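Local coordinates for protein probable glutathione S-transferase (Bordetella bronchiseptica RB50, PDB 3H1N) that probably conjugates glutathione to electrophilic substrates, as glutathione S-transferases do, and forms a two-chain assembly, at residues 57-62 and 72-77; 22-27 and 35-40; 78-83 and 91-96; 31-36 and 240-245. All blocks are in the same frame, centred on the assembly; numbering follows the deposited sequence.

Interaction 1 of 4, residues 57-62 and 72-77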
loop_
_atom_site.group_PDB
_atom_site.type_symbol
_atom_site.label_atom_id
_atom_site.label_comp_id
_atom_site.label_asym_id
_atom_site.label_seq_id
_atom_site.Cartn_x
_atom_site.Cartn_y
_atom_site.Cartn_z
ATOM N N GLU B 57 22.228 -15.202 12.417
ATOM C CA GLU B 57 20.800 -15.251 12.106
ATOM C C GLU B 57 20.583 -15.308 10.603
ATOM O O GLU B 57 21.280 -14.633 9.846
ATOM C CB GLU B 57 20.079 -14.028 12.666
ATOM C CG GLU B 57 20.087 -13.906 14.182
ATOM C CD GLU B 57 19.191 -14.919 14.880
ATOM O OE1 GLU B 57 18.355 -15.566 14.217
ATOM O OE2 GLU B 57 19.325 -15.062 16.111
ATOM N N ASP B 58 19.609 -16.102 10.176
ATOM C CA ASP B 58 19.314 -16.268 8.758
ATOM C C ASP B 58 17.853 -15.937 8.486
ATOM O O ASP B 58 16.960 -16.742 8.773
ATOM C CB ASP B 58 19.629 -17.706 8.317
ATOM C CG ASP B 58 19.411 -17.942 6.818
ATOM O OD1 ASP B 58 18.989 -17.022 6.084
ATOM O OD2 ASP B 58 19.663 -19.080 6.376
HETATM N N MSE B 59 17.615 -14.758 7.923
HETATM C CA MSE B 59 16.249 -14.307 7.661
HETATM C C MSE B 59 15.500 -15.162 6.637
HETATM O O MSE B 59 14.330 -15.504 6.848
HETATM C CB MSE B 59 16.225 -12.844 7.235
HETATM C CG MSE B 59 14.806 -12.305 7.074
HETATM SE SE MSE B 59 14.786 -10.428 6.756
HETATM C CE MSE B 59 15.896 -10.389 5.169
ATOM N N LEU B 60 16.172 -15.485 5.531
ATOM C CA LEU B 60 15.575 -16.321 4.484
ATOM C C LEU B 60 15.111 -17.649 5.063
ATOM O O LEU B 60 14.027 -18.122 4.716
ATOM C CB LEU B 60 16.551 -16.552 3.322
ATOM C CG LEU B 60 16.728 -15.484 2.223
ATOM C CD1 LEU B 60 15.403 -15.071 1.601
ATOM C CD2 LEU B 60 17.477 -14.255 2.730
ATOM N N ASP B 61 15.922 -18.225 5.957
ATOM C CA ASP B 61 15.542 -19.429 6.703
ATOM C C ASP B 61 14.342 -19.160 7.602
ATOM O O ASP B 61 13.380 -19.942 7.620
ATOM C CB ASP B 61 16.701 -19.963 7.557
ATOM C CG ASP B 61 16.306 -21.186 8.393
ATOM O OD1 ASP B 61 15.950 -22.228 7.801
ATOM O OD2 ASP B 61 16.354 -21.109 9.642
ATOM N N ASP B 62 14.412 -18.062 8.355
ATOM C CA ASP B 62 13.332 -17.716 9.274
ATOM C C ASP B 62 12.003 -17.555 8.550
ATOM O O ASP B 62 10.967 -18.004 9.033
ATOM C CB ASP B 62 13.636 -16.443 10.053
ATOM C CG ASP B 62 12.560 -16.135 11.068
ATOM O OD1 ASP B 62 12.626 -16.697 12.174
ATOM O OD2 ASP B 62 11.629 -15.364 10.748
ATOM N N PHE B 72 4.870 -11.951 2.628
ATOM C CA PHE B 72 5.251 -11.985 1.212
ATOM C C PHE B 72 6.733 -11.621 1.061
ATOM O O PHE B 72 7.468 -12.225 0.269
ATOM C CB PHE B 72 4.392 -11.017 0.402
ATOM C CG PHE B 72 4.677 -11.035 -1.081
ATOM C CD1 PHE B 72 4.299 -12.124 -1.865
ATOM C CD2 PHE B 72 5.291 -9.952 -1.694
ATOM C CE1 PHE B 72 4.547 -12.147 -3.249
ATOM C CE2 PHE B 72 5.546 -9.968 -3.086
ATOM C CZ PHE B 72 5.150 -11.073 -3.856
ATOM N N ALA B 73 7.157 -10.643 1.842
ATOM C CA ALA B 73 8.523 -10.129 1.777
ATOM C C ALA B 73 8.799 -9.377 3.057
ATOM O O ALA B 73 7.865 -9.022 3.772
ATOM C CB ALA B 73 8.682 -9.188 0.586
ATOM N N PRO B 74 10.088 -9.124 3.353
ATOM C CA PRO B 74 10.464 -8.247 4.460
ATOM C C PRO B 74 10.021 -6.814 4.175
ATOM O O PRO B 74 9.926 -6.429 3.013
ATOM C CB PRO B 74 11.994 -8.324 4.466
ATOM C CG PRO B 74 12.331 -9.603 3.813
ATOM C CD PRO B 74 11.274 -9.758 2.737
ATOM N N PRO B 75 9.777 -6.008 5.226
ATOM C CA PRO B 75 9.932 -6.337 6.648
ATOM C C PRO B 75 8.761 -7.119 7.231
ATOM O O PRO B 75 7.640 -7.048 6.723
ATOM C CB PRO B 75 10.000 -4.969 7.312
ATOM C CG PRO B 75 9.115 -4.090 6.421
ATOM C CD PRO B 75 9.392 -4.594 5.019
ATOM N N TYR B 76 9.047 -7.874 8.287
ATOM C CA TYR B 76 8.008 -8.459 9.120
ATOM C C TYR B 76 8.408 -8.374 10.596
ATOM O O TYR B 76 9.597 -8.226 10.945
ATOM C CB TYR B 76 7.610 -9.881 8.666
ATOM C CG TYR B 76 8.733 -10.899 8.703
ATOM C CD1 TYR B 76 9.629 -11.017 7.636
ATOM C CD2 TYR B 76 8.886 -11.750 9.792
ATOM C CE1 TYR B 76 10.675 -11.963 7.662
ATOM C CE2 TYR B 76 9.920 -12.697 9.837
ATOM C CZ TYR B 76 10.815 -12.794 8.765
ATOM O OH TYR B 76 11.846 -13.706 8.811
ATOM N N LEU B 77 7.409 -8.354 11.440
ATOM C CA LEU B 77 7.539 -8.192 12.858
ATOM C C LEU B 77 6.885 -9.366 13.555
ATOM O O LEU B 77 5.759 -9.661 13.346
ATOM C CB LEU B 77 6.883 -6.890 13.316
ATOM C CG LEU B 77 7.160 -6.433 14.739
ATOM C CD1 LEU B 77 8.476 -5.844 14.865
ATOM C CD2 LEU B 77 6.138 -5.579 15.307
#

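Interaction 2 of 4, residues 22-27 and 35-40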
loop_
_atom_site.group_PDB
_atom_site.type_symbol
_atom_site.label_atom_id
_atom_site.label_comp_id
_atom_site.label_asym_id
_atom_site.label_seq_id
_atom_site.Cartn_x
_atom_site.Cartn_y
_atom_site.Cartn_z
ATOM N N TYR B 22 10.134 -7.422 20.662
ATOM C CA TYR B 22 9.607 -7.849 19.367
ATOM C C TYR B 22 10.788 -8.209 18.472
ATOM O O TYR B 22 11.888 -7.663 18.645
ATOM C CB TYR B 22 8.840 -6.702 18.718
ATOM C CG TYR B 22 7.568 -6.266 19.411
ATOM C CD1 TYR B 22 6.994 -5.032 19.113
ATOM C CD2 TYR B 22 6.929 -7.081 20.352
ATOM C CE1 TYR B 22 5.792 -4.623 19.712
ATOM C CE2 TYR B 22 5.745 -6.678 20.973
ATOM C CZ TYR B 22 5.186 -5.444 20.644
ATOM O OH TYR B 22 4.012 -5.047 21.243
ATOM N N ASP B 23 10.585 -9.117 17.522
ATOM C CA ASP B 23 11.629 -9.405 16.537
ATOM C C ASP B 23 11.321 -8.734 15.194
ATOM O O ASP B 23 10.348 -9.098 14.507
ATOM C CB ASP B 23 11.808 -10.915 16.327
ATOM C CG ASP B 23 12.442 -11.614 17.516
ATOM O OD1 ASP B 23 13.278 -11.025 18.229
ATOM O OD2 ASP B 23 12.108 -12.793 17.726
ATOM N N LEU B 24 12.152 -7.768 14.826
ATOM C CA LEU B 24 12.060 -7.121 13.513
ATOM C C LEU B 24 12.966 -7.853 12.543
ATOM O O LEU B 24 14.156 -8.027 12.818
ATOM C CB LEU B 24 12.468 -5.644 13.588
ATOM C CG LEU B 24 12.527 -4.863 12.265
ATOM C CD1 LEU B 24 11.151 -4.863 11.572
ATOM C CD2 LEU B 24 13.069 -3.427 12.479
ATOM N N TRP B 25 12.393 -8.295 11.423
ATOM C CA TRP B 25 13.157 -8.960 10.375
ATOM C C TRP B 25 13.159 -8.095 9.106
ATOM O O TRP B 25 12.120 -7.938 8.445
ATOM C CB TRP B 25 12.562 -10.336 10.062
ATOM C CG TRP B 25 12.800 -11.361 11.131
ATOM C CD1 TRP B 25 11.960 -11.683 12.156
ATOM C CD2 TRP B 25 13.969 -12.182 11.293
ATOM N NE1 TRP B 25 12.524 -12.670 12.936
ATOM C CE2 TRP B 25 13.755 -12.995 12.428
ATOM C CE3 TRP B 25 15.174 -12.308 10.586
ATOM C CZ2 TRP B 25 14.701 -13.927 12.879
ATOM C CZ3 TRP B 25 16.118 -13.246 11.027
ATOM C CH2 TRP B 25 15.867 -14.044 12.158
ATOM N N TYR B 26 14.319 -7.509 8.801
ATOM C CA TYR B 26 14.505 -6.736 7.568
ATOM C C TYR B 26 15.957 -6.792 7.097
ATOM O O TYR B 26 16.871 -6.906 7.923
ATOM C CB TYR B 26 14.051 -5.264 7.724
ATOM C CG TYR B 26 14.050 -4.561 6.388
ATOM C CD1 TYR B 26 13.119 -4.915 5.411
ATOM C CD2 TYR B 26 15.019 -3.600 6.066
ATOM C CE1 TYR B 26 13.127 -4.324 4.149
ATOM C CE2 TYR B 26 15.034 -2.996 4.793
ATOM C CZ TYR B 26 14.082 -3.371 3.847
ATOM O OH TYR B 26 14.049 -2.800 2.594
ATOM N N TRP B 27 16.153 -6.692 5.776
ATOM C CA TRP B 27 17.492 -6.689 5.150
ATOM C C TRP B 27 18.474 -5.787 5.890
ATOM O O TRP B 27 18.126 -4.670 6.273
ATOM C CB TRP B 27 17.411 -6.243 3.680
ATOM C CG TRP B 27 16.428 -7.052 2.873
ATOM C CD1 TRP B 27 15.219 -6.640 2.402
ATOM C CD2 TRP B 27 16.584 -8.414 2.465
ATOM N NE1 TRP B 27 14.596 -7.680 1.723
ATOM C CE2 TRP B 27 15.420 -8.774 1.749
ATOM C CE3 TRP B 27 17.597 -9.367 2.634
ATOM C CZ2 TRP B 27 15.241 -10.050 1.207
ATOM C CZ3 TRP B 27 17.416 -10.638 2.090
ATOM C CH2 TRP B 27 16.242 -10.962 1.385
ATOM N N GLU B 35 13.277 0.789 7.831
ATOM C CA GLU B 35 13.502 2.050 8.522
ATOM C C GLU B 35 12.228 2.709 9.043
ATOM O O GLU B 35 12.258 3.319 10.107
ATOM C CB GLU B 35 14.298 3.024 7.649
ATOM C CG GLU B 35 14.955 4.167 8.417
ATOM C CD GLU B 35 15.982 3.702 9.452
ATOM O OE1 GLU B 35 16.452 2.541 9.406
ATOM O OE2 GLU B 35 16.320 4.514 10.325
ATOM N N PHE B 36 11.113 2.574 8.325
ATOM C CA PHE B 36 9.851 3.150 8.803
ATOM C C PHE B 36 9.418 2.490 10.120
ATOM O O PHE B 36 8.954 3.160 11.055
ATOM C CB PHE B 36 8.753 3.040 7.747
ATOM C CG PHE B 36 9.019 3.849 6.500
ATOM C CD1 PHE B 36 8.714 5.214 6.455
ATOM C CD2 PHE B 36 9.561 3.241 5.365
ATOM C CE1 PHE B 36 8.948 5.957 5.296
ATOM C CE2 PHE B 36 9.811 3.984 4.199
ATOM C CZ PHE B 36 9.507 5.345 4.169
ATOM N N VAL B 37 9.625 1.185 10.212
ATOM C CA VAL B 37 9.275 0.438 11.420
ATOM C C VAL B 37 10.251 0.764 12.553
ATOM O O VAL B 37 9.830 1.017 13.698
ATOM C CB VAL B 37 9.205 -1.084 11.142
ATOM C CG1 VAL B 37 8.883 -1.860 12.424
ATOM C CG2 VAL B 37 8.170 -1.370 10.081
ATOM N N ARG B 38 11.540 0.795 12.213
ATOM C CA ARG B 38 12.618 1.021 13.168
ATOM C C ARG B 38 12.476 2.393 13.835
ATOM O O ARG B 38 12.684 2.517 15.046
ATOM C CB ARG B 38 13.972 0.910 12.441
ATOM C CG ARG B 38 15.187 0.674 13.312
ATOM C CD ARG B 38 16.248 -0.187 12.593
ATOM N NE ARG B 38 16.313 0.156 11.185
ATOM C CZ ARG B 38 16.199 -0.702 10.173
ATOM N NH1 ARG B 38 16.243 -0.240 8.934
ATOM N NH2 ARG B 38 16.095 -2.006 10.386
ATOM N N LEU B 39 12.120 3.421 13.057
ATOM C CA LEU B 39 11.894 4.757 13.635
ATOM C C LEU B 39 10.780 4.758 14.687
ATOM O O LEU B 39 10.926 5.330 15.751
ATOM C CB LEU B 39 11.602 5.801 12.542
ATOM C CG LEU B 39 12.804 6.266 11.713
ATOM C CD1 LEU B 39 12.331 6.986 10.464
ATOM C CD2 LEU B 39 13.740 7.160 12.531
ATOM N N ALA B 40 9.666 4.101 14.385
ATOM C CA ALA B 40 8.555 4.033 15.326
ATOM C C ALA B 40 8.897 3.285 16.615
ATOM O O ALA B 40 8.513 3.721 17.703
ATOM C CB ALA B 40 7.336 3.405 14.646
HETATM O O HOH W 1 17.903 -2.275 7.510
#

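Interaction 3 of 4, residues 78-83 and 91-96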
loop_
_atom_site.group_PDB
_atom_site.type_symbol
_atom_site.label_atom_id
_atom_site.label_comp_id
_atom_site.label_asym_id
_atom_site.label_seq_id
_atom_site.Cartn_x
_atom_site.Cartn_y
_atom_site.Cartn_z
ATOM N N VAL B 78 7.653 -10.031 14.365
ATOM C CA VAL B 78 7.138 -11.107 15.202
ATOM C C VAL B 78 6.918 -10.532 16.603
ATOM O O VAL B 78 7.868 -10.153 17.294
ATOM C CB VAL B 78 8.079 -12.333 15.219
ATOM C CG1 VAL B 78 7.381 -13.528 15.864
ATOM C CG2 VAL B 78 8.497 -12.696 13.778
ATOM N N ALA B 79 5.645 -10.435 16.979
ATOM C CA ALA B 79 5.214 -9.698 18.171
ATOM C C ALA B 79 3.991 -10.384 18.731
ATOM O O ALA B 79 3.041 -10.643 17.990
ATOM C CB ALA B 79 4.856 -8.262 17.799
ATOM N N ASP B 80 4.015 -10.688 20.028
ATOM C CA ASP B 80 2.804 -11.105 20.736
ATOM C C ASP B 80 2.106 -12.270 20.023
ATOM O O ASP B 80 0.872 -12.282 19.882
ATOM C CB ASP B 80 1.852 -9.898 20.864
ATOM C CG ASP B 80 2.403 -8.801 21.770
ATOM O OD1 ASP B 80 2.164 -7.601 21.489
ATOM O OD2 ASP B 80 3.075 -9.138 22.766
ATOM N N GLY B 81 2.900 -13.227 19.543
ATOM C CA GLY B 81 2.369 -14.432 18.920
ATOM C C GLY B 81 2.001 -14.297 17.451
ATOM O O GLY B 81 1.593 -15.260 16.822
HETATM N N MSE B 82 2.175 -13.106 16.898
HETATM C CA MSE B 82 1.804 -12.831 15.511
HETATM C C MSE B 82 3.041 -12.603 14.654
HETATM O O MSE B 82 4.064 -12.129 15.138
HETATM C CB MSE B 82 0.910 -11.588 15.455
HETATM C CG MSE B 82 -0.447 -11.767 16.167
HETATM SE SE MSE B 82 -1.361 -10.068 16.408
HETATM C CE MSE B 82 -0.148 -9.229 17.715
ATOM N N THR B 83 2.939 -12.952 13.378
ATOM C CA THR B 83 3.917 -12.545 12.385
ATOM C C THR B 83 3.242 -11.540 11.474
ATOM O O THR B 83 2.349 -11.886 10.722
ATOM C CB THR B 83 4.427 -13.750 11.568
ATOM O OG1 THR B 83 4.919 -14.744 12.473
ATOM C CG2 THR B 83 5.556 -13.310 10.606
ATOM N N LEU B 91 2.919 -0.987 11.200
ATOM C CA LEU B 91 2.775 0.301 11.887
ATOM C C LEU B 91 1.366 0.499 12.438
ATOM O O LEU B 91 1.219 1.009 13.543
ATOM C CB LEU B 91 3.180 1.461 10.973
ATOM C CG LEU B 91 4.674 1.611 10.663
ATOM C CD1 LEU B 91 4.913 2.578 9.488
ATOM C CD2 LEU B 91 5.436 2.057 11.910
ATOM N N LEU B 92 0.346 0.080 11.679
ATOM C CA LEU B 92 -1.040 0.044 12.164
ATOM C C LEU B 92 -1.180 -0.661 13.540
ATOM O O LEU B 92 -1.911 -0.188 14.426
ATOM C CB LEU B 92 -1.957 -0.646 11.136
ATOM C CG LEU B 92 -3.457 -0.665 11.450
ATOM C CD1 LEU B 92 -4.075 0.720 11.296
ATOM C CD2 LEU B 92 -4.198 -1.713 10.573
ATOM N N PHE B 93 -0.506 -1.798 13.698
ATOM C CA PHE B 93 -0.508 -2.519 14.965
ATOM C C PHE B 93 0.130 -1.673 16.066
ATOM O O PHE B 93 -0.427 -1.550 17.160
ATOM C CB PHE B 93 0.191 -3.892 14.849
ATOM C CG PHE B 93 0.516 -4.507 16.179
ATOM C CD1 PHE B 93 -0.505 -4.992 17.005
ATOM C CD2 PHE B 93 1.832 -4.550 16.631
ATOM C CE1 PHE B 93 -0.213 -5.541 18.261
ATOM C CE2 PHE B 93 2.145 -5.092 17.905
ATOM C CZ PHE B 93 1.121 -5.591 18.710
ATOM N N LEU B 94 1.288 -1.087 15.770
ATOM C CA LEU B 94 1.994 -0.275 16.769
ATOM C C LEU B 94 1.194 0.953 17.170
ATOM O O LEU B 94 1.220 1.371 18.340
ATOM C CB LEU B 94 3.381 0.134 16.266
ATOM C CG LEU B 94 4.285 -1.045 15.890
ATOM C CD1 LEU B 94 5.639 -0.572 15.358
ATOM C CD2 LEU B 94 4.464 -2.008 17.083
ATOM N N GLY B 95 0.490 1.523 16.196
ATOM C CA GLY B 95 -0.383 2.667 16.445
ATOM C C GLY B 95 -1.529 2.350 17.394
ATOM O O GLY B 95 -1.869 3.164 18.259
ATOM N N VAL B 96 -2.129 1.175 17.227
ATOM C CA VAL B 96 -3.273 0.789 18.040
ATOM C C VAL B 96 -2.829 0.318 19.415
ATOM O O VAL B 96 -3.430 0.686 20.419
ATOM C CB VAL B 96 -4.159 -0.284 17.340
ATOM C CG1 VAL B 96 -5.157 -0.891 18.315
ATOM C CG2 VAL B 96 -4.894 0.336 16.175
#

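Interaction 4 of 4, residues 31-36 and 240-245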
loop_
_atom_site.group_PDB
_atom_site.type_symbol
_atom_site.label_atom_id
_atom_site.label_comp_id
_atom_site.label_asym_id
_atom_site.label_seq_id
_atom_site.Cartn_x
_atom_site.Cartn_y
_atom_site.Cartn_z
ATOM N N PRO B 31 18.790 1.343 4.813
ATOM C CA PRO B 31 17.673 1.648 5.715
ATOM C C PRO B 31 16.396 0.999 5.173
ATOM O O PRO B 31 15.668 0.348 5.926
ATOM C CB PRO B 31 17.587 3.176 5.686
ATOM C CG PRO B 31 18.963 3.634 5.256
ATOM C CD PRO B 31 19.431 2.572 4.297
ATOM N N GLY B 32 16.156 1.155 3.873
ATOM C CA GLY B 32 15.033 0.471 3.183
ATOM C C GLY B 32 13.652 0.652 3.807
ATOM O O GLY B 32 13.384 1.648 4.472
ATOM N N ARG B 33 12.761 -0.315 3.579
ATOM C CA ARG B 33 11.407 -0.285 4.139
ATOM C C ARG B 33 11.411 -0.476 5.657
ATOM O O ARG B 33 10.502 -0.007 6.363
ATOM C CB ARG B 33 10.542 -1.377 3.491
ATOM C CG ARG B 33 10.552 -1.366 1.971
ATOM C CD ARG B 33 9.622 -2.425 1.383
ATOM N NE ARG B 33 9.539 -2.336 -0.077
ATOM C CZ ARG B 33 9.071 -3.312 -0.860
ATOM N NH1 ARG B 33 8.668 -4.454 -0.327
ATOM N NH2 ARG B 33 9.021 -3.154 -2.180
ATOM N N GLY B 34 12.421 -1.188 6.151
ATOM C CA GLY B 34 12.512 -1.497 7.571
ATOM C C GLY B 34 12.668 -0.242 8.413
ATOM O O GLY B 34 12.222 -0.205 9.556
ATOM N N GLU B 35 13.277 0.789 7.831
ATOM C CA GLU B 35 13.502 2.050 8.522
ATOM C C GLU B 35 12.228 2.709 9.043
ATOM O O GLU B 35 12.258 3.319 10.107
ATOM C CB GLU B 35 14.298 3.024 7.649
ATOM C CG GLU B 35 14.955 4.167 8.417
ATOM C CD GLU B 35 15.982 3.702 9.452
ATOM O OE1 GLU B 35 16.452 2.541 9.406
ATOM O OE2 GLU B 35 16.320 4.514 10.325
ATOM N N PHE B 36 11.113 2.574 8.325
ATOM C CA PHE B 36 9.851 3.150 8.803
ATOM C C PHE B 36 9.418 2.490 10.120
ATOM O O PHE B 36 8.954 3.160 11.055
ATOM C CB PHE B 36 8.753 3.040 7.747
ATOM C CG PHE B 36 9.019 3.849 6.500
ATOM C CD1 PHE B 36 8.714 5.214 6.455
ATOM C CD2 PHE B 36 9.561 3.241 5.365
ATOM C CE1 PHE B 36 8.948 5.957 5.296
ATOM C CE2 PHE B 36 9.811 3.984 4.199
ATOM C CZ PHE B 36 9.507 5.345 4.169
ATOM N N ASP B 240 22.492 1.870 -1.668
ATOM C CA ASP B 240 21.852 1.234 -2.814
ATOM C C ASP B 240 20.577 0.521 -2.415
ATOM O O ASP B 240 20.341 -0.635 -2.778
ATOM C CB ASP B 240 22.839 0.332 -3.550
ATOM C CG ASP B 240 23.971 1.123 -4.157
ATOM O OD1 ASP B 240 23.826 1.610 -5.301
ATOM O OD2 ASP B 240 24.991 1.303 -3.466
ATOM N N GLY B 241 19.744 1.249 -1.680
ATOM C CA GLY B 241 18.426 0.769 -1.291
ATOM C C GLY B 241 17.354 1.403 -2.143
ATOM O O GLY B 241 17.468 1.446 -3.366
ATOM N N ILE B 242 16.317 1.906 -1.480
ATOM C CA ILE B 242 15.185 2.584 -2.119
ATOM C C ILE B 242 15.584 3.967 -2.635
ATOM O O ILE B 242 15.353 4.279 -3.803
ATOM C CB ILE B 242 14.006 2.717 -1.115
ATOM C CG1 ILE B 242 13.397 1.340 -0.848
ATOM C CG2 ILE B 242 12.921 3.715 -1.623
ATOM C CD1 ILE B 242 12.388 1.343 0.257
ATOM N N PHE B 243 16.194 4.772 -1.752
ATOM C CA PHE B 243 16.590 6.153 -2.049
ATOM C C PHE B 243 18.059 6.195 -2.500
ATOM O O PHE B 243 18.976 5.987 -1.700
ATOM C CB PHE B 243 16.346 7.068 -0.831
ATOM C CG PHE B 243 14.906 7.069 -0.349
ATOM C CD1 PHE B 243 13.942 7.820 -1.015
ATOM C CD2 PHE B 243 14.520 6.313 0.769
ATOM C CE1 PHE B 243 12.613 7.841 -0.582
ATOM C CE2 PHE B 243 13.186 6.317 1.210
ATOM C CZ PHE B 243 12.228 7.079 0.529
ATOM N N ARG B 244 18.267 6.408 -3.796
ATOM C CA ARG B 244 19.595 6.326 -4.384
ATOM C C ARG B 244 19.941 7.626 -5.071
ATOM O O ARG B 244 19.163 8.146 -5.873
ATOM C CB ARG B 244 19.698 5.183 -5.401
ATOM C CG ARG B 244 19.452 3.778 -4.845
ATOM C CD ARG B 244 19.744 2.737 -5.911
ATOM N NE ARG B 244 19.436 1.374 -5.487
ATOM C CZ ARG B 244 19.767 0.278 -6.178
ATOM N NH1 ARG B 244 20.464 0.374 -7.303
ATOM N NH2 ARG B 244 19.426 -0.926 -5.728
ATOM N N HIS B 245 21.123 8.142 -4.776
ATOM C CA HIS B 245 21.577 9.360 -5.436
ATOM C C HIS B 245 22.271 9.066 -6.770
ATOM O O HIS B 245 23.431 8.663 -6.804
ATOM C CB HIS B 245 22.488 10.180 -4.516
ATOM C CG HIS B 245 23.064 11.394 -5.178
ATOM N ND1 HIS B 245 22.296 12.272 -5.910
ATOM C CD2 HIS B 245 24.333 11.858 -5.246
ATOM C CE1 HIS B 245 23.065 13.230 -6.394
ATOM N NE2 HIS B 245 24.303 13.007 -5.997
#

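Interaction 1 of 4, residues 57-62 and 72-77
P74 is the first residue of 72-77 to meet the helix 59-65, and its ring packs against the end of selenomethionine M59. P74 CG lies 3.9 Å from M59 CE, and the selenium sits at the same distance from that ring carbon. M59 reaches it because its chain runs out extended and then bends at chi3 (57°), which turns the methyl along the proline. The peptide bond between P74 and P75 is cis, the hallmark of the thioredoxin-like domain of glutathione S-transferases, where this loop borders the glutathione site. P75 points away from the helix, and Y76, opening strand 76-79, points back toward it. M59 CG and Y76 CE1 approach to 4.2 Å as the two side chains run past each other in opposite directions. Beyond, Y76 OH donates to D62 OD2 at 2.6 Å. The carboxylate lies at the ring's edge, with the two planes only 8° apart, and the oxygen is met on its anti side. R66 forms a salt bridge with the same D62 OD2. Two partners thus grip one buried oxygen, which would be expected to favour the ionised carboxylate and fix the phenol's direction within an otherwise apolar contact.

Interaction 2 of 4, residues 22-27 and 35-40
The N-terminal beta-alpha-beta unit of the thioredoxin-like domain, formed by strand 22-25, helix 34-43 and strand 48-50, is closed here by L24 packing against V37 and R38. The nearest CA atoms of the two segments belong to L24 and R38, 8.2 Å apart, so side chains alone bridge the gap, and no direct hydrogen bond crosses it. L24 divides its two methyls between neighbouring helix residues. CD1 meets V37 CG1 at 3.9 Å, an apolar contact in which the branches cross at an angle; with V37 CG1 anti to the backbone N (chi1 178°), this methyl is the one presented to the strand. L24 CD2 lies equally far from R38 NH2, and here the side chains cross at about a right angle, with the methyl placed obliquely to the guanidinium.

R38 starts off to one side of the strand, but bends in its chain bring its end closer. There it is held by charge. NE and NH1 both donate to E35 OE1, one turn back along the helix, in a side-on grip whose acceptor lies 1° from the guanidinium plane. NH2 has a salt bridge to D50 of the neighbouring strand, between R49 and R51, the two residues whose backbones bond to L24. The group is therefore fixed in rotation by carboxylates from two parts of the unit. A water 2.7 Å from W27 O also lies where R38 NH1 can donate to it weakly, a tenuous link between the segments. Of the two bonds to E35 OE1, that from R38 NH1 is the shorter, at 2.8 Å, and comes nearly along the carboxylate's C-O bond.

Interaction 3 of 4, residues 78-83 and 91-96
F93 of helix 87-97 pushes its ring against the hairpin joining strands 76-79 and 82-85, meeting A79, D80 and selenomethionine M82. The packed part is apolar: M82 CE comes within 3.7 Å of F93 CE1, and A79 CB stands 4.2 Å from F93 CE2, both placed obliquely to the ring. M82 gets there through a chain that is extended at chi2 and folds at chi3 (-68°), which swings the methyl toward the ring. Y22 of strand 22-25 packs beside both A79 and F93, and L109 of the second subunit also touches F93, so the ring is wedged between sheet and subunit interface.

The looser side is the turn itself. A79 to M82 form a type I' beta turn, closed by paired backbone bonds between A79 and M82, and its D80 and G81 are exposed. D80 still reaches back, its OD1 lying 3.6 Å from F93 CZ. That oxygen is near the ring plane at its edge, with the carboxylate turned 73° from the ring. Y22 OH is a probable hydrogen-bond partner of the same oxygen, so the slightly positive rim of the aromatic ring offers at most a secondary attraction; the rest of the contact depends on dispersion and burial.

Interaction 4 of 4, residues 31-36 and 240-245
I242 lays its terminal methyl over the G32-R33 backbone and the start of the R33 side chain, joining the C-terminal tail to the segment leading into helix 34-43 in the thioredoxin-like domain. I242 CD1 lies 3.8 Å from G32 C and 3.7 Å from R33 N; in the modelled conformer of R33 it also touches R33 CG, the two side chains crossing at about a right angle. Its CG1 branch, anti to the carbonyl carbon (chi1 -70°), carries CD1 to this spot. G32 has positive phi (53°) and no side chain, and the nearest CA pair, G32 and G241, is only 5.6 Å apart: the two backbones come close where both residues are glycine. No hydrogen bond joins the segments.

The other branch of I242 serves its own loop, with CG2 centred over one face of the F243 ring, 3.8 Å above its plane. T122 of helix 105-127, in the all-helical domain, packs on I242 as well, so this residue sits where both domains meet. I242 O is held from outside the loop by H129, while R244 NE provides one internal tie, donating to G241 O at 2.9 Å. That bond arrives in the carbonyl plane on a lone pair, with a C=O...N angle of 142°.

Interactions 1, 2 and 3 share one four-stranded sheet. Interactions 1 and 2, with centres 11 Å apart, are stitched by a probable backbone bond from W25 N to Y76 O (2.8 Å); interactions 2 and 3, also 11 Å apart, are joined by one from V78 N to D23 O (2.9 Å). Interaction 4 shares E35 and F36 with interaction 2, and Y26 OH lies 3.0 Å from R33 N, a probable hydrogen bond. Its R33 CB also packs on P75 CD of interaction 1 at 3.7 Å. The 22-27, 31-36 and 72-77 segments thus converge in the region where glutathione binds in relatives. Interaction 3 sits about 22 Å from interaction 4, centre to centre; it, like F72 of interaction 1, meets the second subunit.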